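Side-chain contacts in HpcH/HpaI aldolase/citrate lyase family protein (PDB 4MF4), which belongs to the HpcH/HpaI aldolase/citrate lyase family and folds as a closed eight-stranded TIM barrel: residues Arg102-Pro107 and Arg120-Pro125; Arg134-Met139 and Asp150-Ala155; Ala234-Tyr239 and Arg245-Ser250. One frame throughout, in Å; residues are numbered along the deposited sequence.

Contact 1 of 3, residues Arg102-Pro107 and Arg120-Pro125; sequences RTLMFP and RLTRFP
In the wall of a TIM barrel, strand 103-106 is followed by helix 112-121, and here Leu104 and Phe106 of the strand meet Thr122, in the segment that leads out of that helix. The meeting point is a single methyl group, Thr122 CG2, which rests against the ends of both strand side chains, closing a triangle with Leu104 CD1 and Phe106 CZ. It stands 4.1 Å from Leu104 CD1 and 4.0 Å from Phe106 CZ, where it comes in at the edge of the ring, near the ring plane, and covers neither face. Leu104 and Phe106 are two residues apart on the strand, so both point out of the barrel toward the helical layer; Met105 between them touches Arg84 and Gln164 on adjacent strands. Leu104 and Phe106 both have CG beside the backbone N and anti to the carbonyl carbon (chi1 near -70°), which sets their ends at the same methyl. The contact is small, 109 Å² in all, and buried; helix 90-98 adds Ala96 and Leu97 against Leu104, and Val93 against Phe106.

Threonine suits this place because its two branches serve different neighbours. With Thr122 OG1 between the backbone N and the carbonyl carbon (chi1 76°), the methyl is left for the apolar strand side, while the hydroxyl bonds to the carbonyl of Val119, three residues earlier, and to Arg123. Arg123 NH1 donates to Thr122 OG1 at 2.8 Å, a bent bond of 136° with the oxygen close to the guanidinium plane.

Contact 2 of 3, residues Arg134-Met139 and Asp150-Ala155; sequences RGVAGM and DYLQTA
The phenolic oxygen of Tyr151 is gripped by both terminal nitrogens of Arg134. NH2 donates to Tyr151 OH at 2.7 Å with an N-H...O angle of 135°, and NH1 adds a weak, more bent bond at 2.8 Å. The oxygen therefore sits at the forked end of the guanidinium, tilted somewhat from its plane. The guanidinium and the tyrosine ring stand almost perpendicular, 83° apart, with NH2 at the ring edge. Arginine suits the place by offering two donors to one phenol oxygen on a long reach: its chain is extended from CG to NE, and its CG leaves the backbone anti to N (chi1 -168°). Asp98 forms a long, weak ion pair with the same NH2.

Ala155, four residues after Tyr151, lays its CB 3.6 Å above one face of the phenol, offset toward the rim; a small methyl fits here beside both the ring and Arg134 NH1. The branched, apolar Val136 and Leu152 supply methyls that touch: Val136 CG1 meets both leucine branches, Leu152 CD1 at 3.7 Å and CD2 at 3.8 Å, the side chains crossing at about a right angle.

The contact folds the loop after helix 112-121 against the short helix 151-154, which comes before strand 160-165. Phe124 packs on both Arg134 and Leu152, and a second subunit also packs here, its Ala191 on Val136 and its Leu200 on Leu152.

Contact 3 of 3, residues Ala234-Tyr239 and Arg245-Ser250; sequences AAARQY and RLITVS
Ile247 turns CG2 anti to its backbone N (chi1 -63° for CG1) and stretches CG1 and CD1 out straight (chi2 175°), so its two methyl ends meet neighbouring points of a single turn of helix 233-242. CG2 meets the methyl of Ala236, 4.0 Å from its CB. CD1 extends to the backbone beyond, lying 3.9 Å from Ala236 O and 4.0 Å from Tyr239 C, with Tyr239 CB at 4.3 Å. Ala236 and Tyr239 are three residues apart and so present themselves on one side of the helix, with no hydrogen bond to the strand; the contact is van der Waals packing, of side chains and of the helix backbone.

Each residue type fits its place. The methyl of Ala236 lets the helix come close, its CA being 6.3 Å from that of Val249. A beta-branched isoleucine is at home in a strand and offers two hydrocarbon arms to the helix. Tyr239 uses only the base of its side chain here, since its ring leads away to pack on Ile228 and Ala230 and to meet the ring of Tyr244 edge to face. One face of that ring carries Ala235 O, 3.2 Å above its plane toward the rim.

The pairing closes a beta-alpha-beta unit of the barrel: strand 225-230, helix 233-242, then strand 246-251, which lies beside strand 27-32 where the barrel closes. Ala236 also touches Ala230, and a third subunit places its Val267 against Ala236.

Followed from the N terminus, the contacts come in series, none nested in or crossing another. Contact 1 closes the loop and helix 112-121 that follow strand 103-106. Contact 2 opens soon afterwards and brings helix 151-154 back against the irregular chain at 134-139. These two adjoin, with centres 13 Å apart: Arg123 O and Arg134 N, 2.9 Å apart, probably form a hydrogen bond, and both contacts reach the second subunit. Contact 3 lies on the opposite side of the chain's centre, about 25 Å from contact 1 centre to centre, and fastens helix 233-242 to the last strand. Contacts 1 and 3 share the barrel sheet, whereas contact 2 lies in an outlying loop region, its centre about 22 Å from that of the chain.

Contact 1 of 3, residues Arg102-Pro107 and Arg120-Pro125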
loop_
_atom_site.group_PDB
_atom_site.type_symbol
_atom_site.label_atom_id
_atom_site.label_comp_id
_atom_site.label_asym_id
_atom_site.label_seq_id
_atom_site.Cartn_x
_atom_site.Cartn_y
_atom_site.Cartn_z
ATOM N N ARG A 102 6.689 7.679 22.008
ATOM C CA ARG A 102 6.741 8.368 23.309
ATOM C C ARG A 102 7.920 9.337 23.419
ATOM O O ARG A 102 8.064 10.037 24.436
ATOM C CB ARG A 102 6.818 7.340 24.458
ATOM C CG ARG A 102 5.608 6.428 24.482
ATOM C CD ARG A 102 5.501 5.605 25.770
ATOM N NE ARG A 102 6.607 4.673 25.895
ATOM C CZ ARG A 102 6.797 3.879 26.953
ATOM N NH1 ARG A 102 5.968 3.902 28.008
ATOM N NH2 ARG A 102 7.823 3.059 26.969
ATOM N N THR A 103 8.786 9.358 22.408
ATOM C CA THR A 103 9.844 10.354 22.349
ATOM C C THR A 103 9.736 11.048 20.984
ATOM O O THR A 103 9.759 10.398 19.927
ATOM C CB THR A 103 11.242 9.740 22.550
ATOM O OG1 THR A 103 11.311 9.011 23.791
ATOM C CG2 THR A 103 12.296 10.818 22.517
ATOM N N LEU A 104 9.578 12.359 21.014
ATOM C CA LEU A 104 9.378 13.148 19.811
ATOM C C LEU A 104 10.486 14.163 19.653
ATOM O O LEU A 104 10.927 14.782 20.662
ATOM C CB LEU A 104 8.074 13.899 19.918
ATOM C CG LEU A 104 6.787 13.123 19.843
ATOM C CD1 LEU A 104 5.628 14.108 19.685
ATOM C CD2 LEU A 104 6.835 12.103 18.732
ATOM N N MET A 105 10.954 14.323 18.418
ATOM C CA MET A 105 11.897 15.366 18.084
ATOM C C MET A 105 11.175 16.438 17.252
ATOM O O MET A 105 10.526 16.127 16.250
ATOM C CB MET A 105 13.093 14.824 17.296
ATOM C CG MET A 105 14.156 15.901 17.066
ATOM S SD MET A 105 15.591 15.334 16.156
ATOM C CE MET A 105 16.039 13.861 17.046
ATOM N N PHE A 106 11.306 17.701 17.665
ATOM C CA PHE A 106 10.732 18.847 16.933
ATOM C C PHE A 106 11.835 19.630 16.190
ATOM O O PHE A 106 12.841 20.074 16.801
ATOM C CB PHE A 106 10.031 19.771 17.928
ATOM C CG PHE A 106 8.808 19.192 18.513
ATOM C CD1 PHE A 106 8.881 18.315 19.584
ATOM C CD2 PHE A 106 7.569 19.484 17.958
ATOM C CE1 PHE A 106 7.728 17.785 20.141
ATOM C CE2 PHE A 106 6.425 18.949 18.492
ATOM C CZ PHE A 106 6.508 18.085 19.594
ATOM N N PRO A 107 11.672 19.796 14.878
ATOM C CA PRO A 107 12.632 20.530 14.082
ATOM C C PRO A 107 12.506 22.019 14.329
ATOM O O PRO A 107 11.509 22.478 14.856
ATOM C CB PRO A 107 12.228 20.217 12.640
ATOM C CG PRO A 107 10.839 19.773 12.671
ATOM C CD PRO A 107 10.537 19.285 14.082
ATOM N N ARG A 120 3.586 21.619 25.290
ATOM C CA ARG A 120 2.139 21.656 25.516
ATOM C C ARG A 120 1.400 20.686 24.620
ATOM O O ARG A 120 0.438 20.057 25.033
ATOM C CB ARG A 120 1.562 23.064 25.235
ATOM C CG ARG A 120 1.954 24.150 26.230
ATOM C CD ARG A 120 1.361 25.501 25.811
ATOM N NE ARG A 120 -0.098 25.450 25.929
ATOM C CZ ARG A 120 -0.952 26.378 25.507
ATOM N NH1 ARG A 120 -0.521 27.464 24.877
ATOM N NH2 ARG A 120 -2.266 26.203 25.701
ATOM N N LEU A 121 1.831 20.600 23.371
ATOM C CA LEU A 121 1.204 19.743 22.384
ATOM C C LEU A 121 1.344 18.288 22.762
ATOM O O LEU A 121 0.524 17.485 22.332
ATOM C CB LEU A 121 1.748 19.954 20.977
ATOM C CG LEU A 121 1.471 21.279 20.270
ATOM C CD1 LEU A 121 2.169 21.205 18.918
ATOM C CD2 LEU A 121 -0.001 21.604 20.061
ATOM N N THR A 122 2.310 17.952 23.602
ATOM C CA THR A 122 2.502 16.564 24.060
ATOM C C THR A 122 1.881 16.177 25.397
ATOM O O THR A 122 1.968 14.995 25.789
ATOM C CB THR A 122 4.006 16.170 24.118
ATOM O OG1 THR A 122 4.638 16.755 25.272
ATOM C CG2 THR A 122 4.700 16.566 22.857
ATOM N N ARG A 123 1.208 17.131 26.058
ATOM C CA ARG A 123 0.683 16.922 27.404
ATOM C C ARG A 123 -0.859 16.976 27.448
ATOM O O ARG A 123 -1.462 17.888 26.942
ATOM C CB ARG A 123 1.226 17.977 28.372
ATOM C CG ARG A 123 2.747 17.950 28.618
ATOM C CD ARG A 123 3.242 16.560 28.966
ATOM N NE ARG A 123 4.536 16.524 29.638
ATOM C CZ ARG A 123 5.718 16.315 29.054
ATOM N NH1 ARG A 123 5.850 16.150 27.744
ATOM N NH2 ARG A 123 6.811 16.267 29.811
ATOM N N PHE A 124 -1.462 15.956 28.042
ATOM C CA PHE A 124 -2.830 16.037 28.500
ATOM C C PHE A 124 -2.978 17.121 29.577
ATOM O O PHE A 124 -2.139 17.215 30.471
ATOM C CB PHE A 124 -3.232 14.716 29.099
ATOM C CG PHE A 124 -3.372 13.604 28.095
ATOM C CD1 PHE A 124 -4.060 13.797 26.925
ATOM C CD2 PHE A 124 -2.844 12.346 28.374
ATOM C CE1 PHE A 124 -4.221 12.751 26.027
ATOM C CE2 PHE A 124 -2.994 11.309 27.496
ATOM C CZ PHE A 124 -3.669 11.508 26.306
ATOM N N PRO A 125 -4.046 17.930 29.507
ATOM C CA PRO A 125 -4.225 18.911 30.594
ATOM C C PRO A 125 -4.313 18.226 31.978
ATOM O O PRO A 125 -5.083 17.293 32.167
ATOM C CB PRO A 125 -5.532 19.625 30.240
ATOM C CG PRO A 125 -5.971 19.122 28.923
ATOM C CD PRO A 125 -5.142 17.939 28.529
#

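Contact 2 of 3, residues Arg134-Met139 and Asp150-Ala155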
loop_
_atom_site.group_PDB
_atom_site.type_symbol
_atom_site.label_atom_id
_atom_site.label_comp_id
_atom_site.label_asym_id
_atom_site.label_seq_id
_atom_site.Cartn_x
_atom_site.Cartn_y
_atom_site.Cartn_z
ATOM N N ARG A 134 -2.767 18.283 24.436
ATOM C CA ARG A 134 -2.982 16.968 23.853
ATOM C C ARG A 134 -4.465 16.497 23.923
ATOM O O ARG A 134 -5.072 16.450 24.982
ATOM C CB ARG A 134 -2.077 15.917 24.482
ATOM C CG ARG A 134 -2.085 14.617 23.693
ATOM C CD ARG A 134 -1.236 13.532 24.310
ATOM N NE ARG A 134 -1.486 12.311 23.534
ATOM C CZ ARG A 134 -0.987 11.112 23.788
ATOM N NH1 ARG A 134 -0.097 10.926 24.767
ATOM N NH2 ARG A 134 -1.339 10.102 22.977
ATOM N N GLY A 135 -4.992 16.101 22.765
ATOM C CA GLY A 135 -6.377 15.630 22.615
ATOM C C GLY A 135 -6.533 14.208 23.079
ATOM O O GLY A 135 -5.648 13.376 22.870
ATOM N N VAL A 136 -7.666 13.938 23.726
ATOM C CA VAL A 136 -7.939 12.693 24.393
ATOM C C VAL A 136 -8.665 11.728 23.444
ATOM O O VAL A 136 -9.721 12.050 22.904
ATOM C CB VAL A 136 -8.830 12.972 25.635
ATOM C CG1 VAL A 136 -9.211 11.695 26.327
ATOM C CG2 VAL A 136 -8.125 13.929 26.604
ATOM N N ALA A 137 -8.129 10.541 23.244
ATOM C CA ALA A 137 -8.891 9.495 22.586
ATOM C C ALA A 137 -8.393 8.155 23.147
ATOM O O ALA A 137 -7.193 7.829 23.041
ATOM C CB ALA A 137 -8.742 9.573 21.080
ATOM N N GLY A 138 -9.308 7.430 23.787
ATOM C CA GLY A 138 -8.962 6.246 24.549
ATOM C C GLY A 138 -8.673 5.007 23.746
ATOM O O GLY A 138 -8.076 4.081 24.297
ATOM N N MET A 139 -9.066 4.972 22.465
ATOM C CA MET A 139 -9.002 3.757 21.640
ATOM C C MET A 139 -7.792 3.645 20.713
ATOM O O MET A 139 -7.717 2.727 19.882
ATOM C CB MET A 139 -10.285 3.623 20.790
ATOM C CG MET A 139 -10.390 4.517 19.549
ATOM S SD MET A 139 -10.536 6.317 19.878
ATOM C CE MET A 139 -12.319 6.407 20.123
ATOM N N ASP A 150 -5.916 3.220 32.420
ATOM C CA ASP A 150 -5.333 4.409 33.069
ATOM C C ASP A 150 -4.292 5.133 32.155
ATOM O O ASP A 150 -3.341 5.738 32.672
ATOM C CB ASP A 150 -4.593 3.956 34.334
ATOM C CG ASP A 150 -3.506 2.983 34.002
ATOM O OD1 ASP A 150 -3.626 2.417 32.886
ATOM O OD2 ASP A 150 -2.545 2.800 34.780
ATOM N N TYR A 151 -4.450 5.025 30.829
ATOM C CA TYR A 151 -3.559 5.692 29.859
ATOM C C TYR A 151 -3.516 7.187 30.147
ATOM O O TYR A 151 -2.458 7.776 30.235
ATOM C CB TYR A 151 -4.048 5.484 28.415
ATOM C CG TYR A 151 -3.184 6.199 27.403
ATOM C CD1 TYR A 151 -1.849 5.879 27.291
ATOM C CD2 TYR A 151 -3.695 7.186 26.565
ATOM C CE1 TYR A 151 -1.015 6.527 26.394
ATOM C CE2 TYR A 151 -2.866 7.842 25.643
ATOM C CZ TYR A 151 -1.516 7.505 25.566
ATOM O OH TYR A 151 -0.628 8.139 24.675
ATOM N N LEU A 152 -4.683 7.788 30.336
ATOM C CA LEU A 152 -4.762 9.228 30.618
ATOM C C LEU A 152 -3.941 9.708 31.843
ATOM O O LEU A 152 -3.287 10.748 31.761
ATOM C CB LEU A 152 -6.219 9.665 30.723
ATOM C CG LEU A 152 -6.979 9.469 29.419
ATOM C CD1 LEU A 152 -8.434 9.910 29.527
ATOM C CD2 LEU A 152 -6.278 10.206 28.309
ATOM N N GLN A 153 -3.946 8.930 32.935
ATOM C CA GLN A 153 -3.284 9.307 34.179
ATOM C C GLN A 153 -1.784 9.058 34.156
ATOM O O GLN A 153 -1.072 9.559 35.003
ATOM C CB GLN A 153 -3.888 8.533 35.359
ATOM N N THR A 154 -1.301 8.243 33.213
ATOM C CA THR A 154 0.074 7.793 33.243
ATOM C C THR A 154 0.895 8.209 31.977
ATOM O O THR A 154 2.135 8.088 31.975
ATOM C CB THR A 154 0.067 6.261 33.438
ATOM O OG1 THR A 154 -0.751 5.681 32.424
ATOM C CG2 THR A 154 -0.584 5.877 34.801
ATOM N N ALA A 155 0.228 8.725 30.946
ATOM C CA ALA A 155 0.901 9.033 29.685
ATOM C C ALA A 155 1.865 10.189 29.780
ATOM O O ALA A 155 2.955 10.112 29.194
ATOM C CB ALA A 155 -0.097 9.299 28.555
#

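Contact 3 of 3, residues Ala234-Tyr239 and Arg245-Ser250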
loop_
_atom_site.group_PDB
_atom_site.type_symbol
_atom_site.label_atom_id
_atom_site.label_comp_id
_atom_site.label_asym_id
_atom_site.label_seq_id
_atom_site.Cartn_x
_atom_site.Cartn_y
_atom_site.Cartn_z
ATOM N N ALA A 234 34.399 9.093 13.193
ATOM C CA ALA A 234 35.368 10.007 13.837
ATOM C C ALA A 234 34.637 11.163 14.526
ATOM O O ALA A 234 34.934 11.483 15.669
ATOM C CB ALA A 234 36.338 10.559 12.817
ATOM N N ALA A 235 33.704 11.791 13.798
ATOM C CA ALA A 235 32.837 12.830 14.335
ATOM C C ALA A 235 32.092 12.364 15.584
ATOM O O ALA A 235 32.172 13.027 16.612
ATOM C CB ALA A 235 31.848 13.318 13.289
ATOM N N ALA A 236 31.397 11.216 15.509
ATOM C CA ALA A 236 30.690 10.687 16.669
ATOM C C ALA A 236 31.589 10.560 17.902
ATOM O O ALA A 236 31.164 10.916 19.027
ATOM C CB ALA A 236 30.020 9.354 16.361
ATOM N N ARG A 237 32.809 10.071 17.706
ATOM C CA ARG A 237 33.781 9.960 18.822
ATOM C C ARG A 237 34.203 11.337 19.334
ATOM O O ARG A 237 34.304 11.521 20.534
ATOM C CB ARG A 237 35.043 9.153 18.440
ATOM C CG ARG A 237 34.756 7.682 18.141
ATOM C CD ARG A 237 35.999 6.917 17.670
ATOM N NE ARG A 237 36.996 6.903 18.730
ATOM C CZ ARG A 237 36.933 6.130 19.818
ATOM N NH1 ARG A 237 35.933 5.259 20.003
ATOM N NH2 ARG A 237 37.902 6.209 20.739
ATOM N N GLN A 238 34.424 12.302 18.451
ATOM C CA GLN A 238 34.758 13.658 18.909
ATOM C C GLN A 238 33.606 14.182 19.757
ATOM O O GLN A 238 33.819 14.797 20.825
ATOM C CB GLN A 238 34.987 14.651 17.775
ATOM C CG GLN A 238 36.096 14.312 16.798
ATOM C CD GLN A 238 36.061 15.165 15.526
ATOM O OE1 GLN A 238 35.024 15.697 15.124
ATOM N NE2 GLN A 238 37.211 15.298 14.890
ATOM N N TYR A 239 32.377 13.958 19.283
ATOM C CA TYR A 239 31.228 14.446 20.024
ATOM C C TYR A 239 31.080 13.726 21.376
ATOM O O TYR A 239 30.822 14.352 22.420
ATOM C CB TYR A 239 29.977 14.362 19.158
ATOM C CG TYR A 239 30.020 15.092 17.836
ATOM C CD1 TYR A 239 30.728 16.283 17.656
ATOM C CD2 TYR A 239 29.270 14.619 16.755
ATOM C CE1 TYR A 239 30.738 16.935 16.406
ATOM C CE2 TYR A 239 29.259 15.268 15.522
ATOM C CZ TYR A 239 29.986 16.419 15.350
ATOM O OH TYR A 239 29.925 17.014 14.098
ATOM N N ARG A 245 25.609 13.580 24.686
ATOM C CA ARG A 245 25.033 12.295 25.132
ATOM C C ARG A 245 24.173 11.550 24.067
ATOM O O ARG A 245 24.399 10.340 23.785
ATOM C CB ARG A 245 24.269 12.521 26.403
ATOM C CG ARG A 245 25.220 12.854 27.560
ATOM C CD ARG A 245 24.493 12.871 28.853
ATOM N NE ARG A 245 23.985 11.522 29.108
ATOM C CZ ARG A 245 22.803 11.252 29.631
ATOM N NH1 ARG A 245 21.962 12.232 29.967
ATOM N NH2 ARG A 245 22.446 9.997 29.782
ATOM N N LEU A 246 23.259 12.255 23.400
ATOM C CA LEU A 246 22.391 11.581 22.419
ATOM C C LEU A 246 22.982 11.718 21.030
ATOM O O LEU A 246 22.723 12.706 20.287
ATOM C CB LEU A 246 20.990 12.162 22.476
ATOM C CG LEU A 246 19.938 11.383 21.701
ATOM C CD1 LEU A 246 19.312 10.304 22.579
ATOM C CD2 LEU A 246 18.865 12.283 21.172
ATOM N N ILE A 247 23.795 10.734 20.661
ATOM C CA ILE A 247 24.625 10.835 19.479
ATOM C C ILE A 247 24.087 9.911 18.389
ATOM O O ILE A 247 23.965 8.708 18.624
ATOM C CB ILE A 247 26.073 10.459 19.795
ATOM C CG1 ILE A 247 26.653 11.446 20.808
ATOM C CG2 ILE A 247 26.897 10.488 18.516
ATOM C CD1 ILE A 247 28.050 11.116 21.287
ATOM N N THR A 248 23.757 10.490 17.234
ATOM C CA THR A 248 23.272 9.754 16.078
ATOM C C THR A 248 24.487 9.348 15.256
ATOM O O THR A 248 25.217 10.209 14.809
ATOM C CB THR A 248 22.388 10.615 15.135
ATOM O OG1 THR A 248 21.444 11.406 15.851
ATOM C CG2 THR A 248 21.628 9.759 14.177
ATOM N N VAL A 249 24.674 8.041 15.044
ATOM C CA VAL A 249 25.770 7.495 14.239
ATOM C C VAL A 249 25.300 7.359 12.787
ATOM O O VAL A 249 25.086 6.245 12.270
ATOM C CB VAL A 249 26.310 6.145 14.807
ATOM C CG1 VAL A 249 27.604 5.747 14.131
ATOM C CG2 VAL A 249 26.561 6.192 16.301
ATOM N N SER A 250 25.101 8.513 12.152
ATOM C CA SER A 250 24.621 8.618 10.779
ATOM C C SER A 250 23.255 7.935 10.555
ATOM O O SER A 250 22.430 7.898 11.450
ATOM C CB SER A 250 25.708 8.134 9.809
ATOM O OG SER A 250 25.449 8.483 8.454
#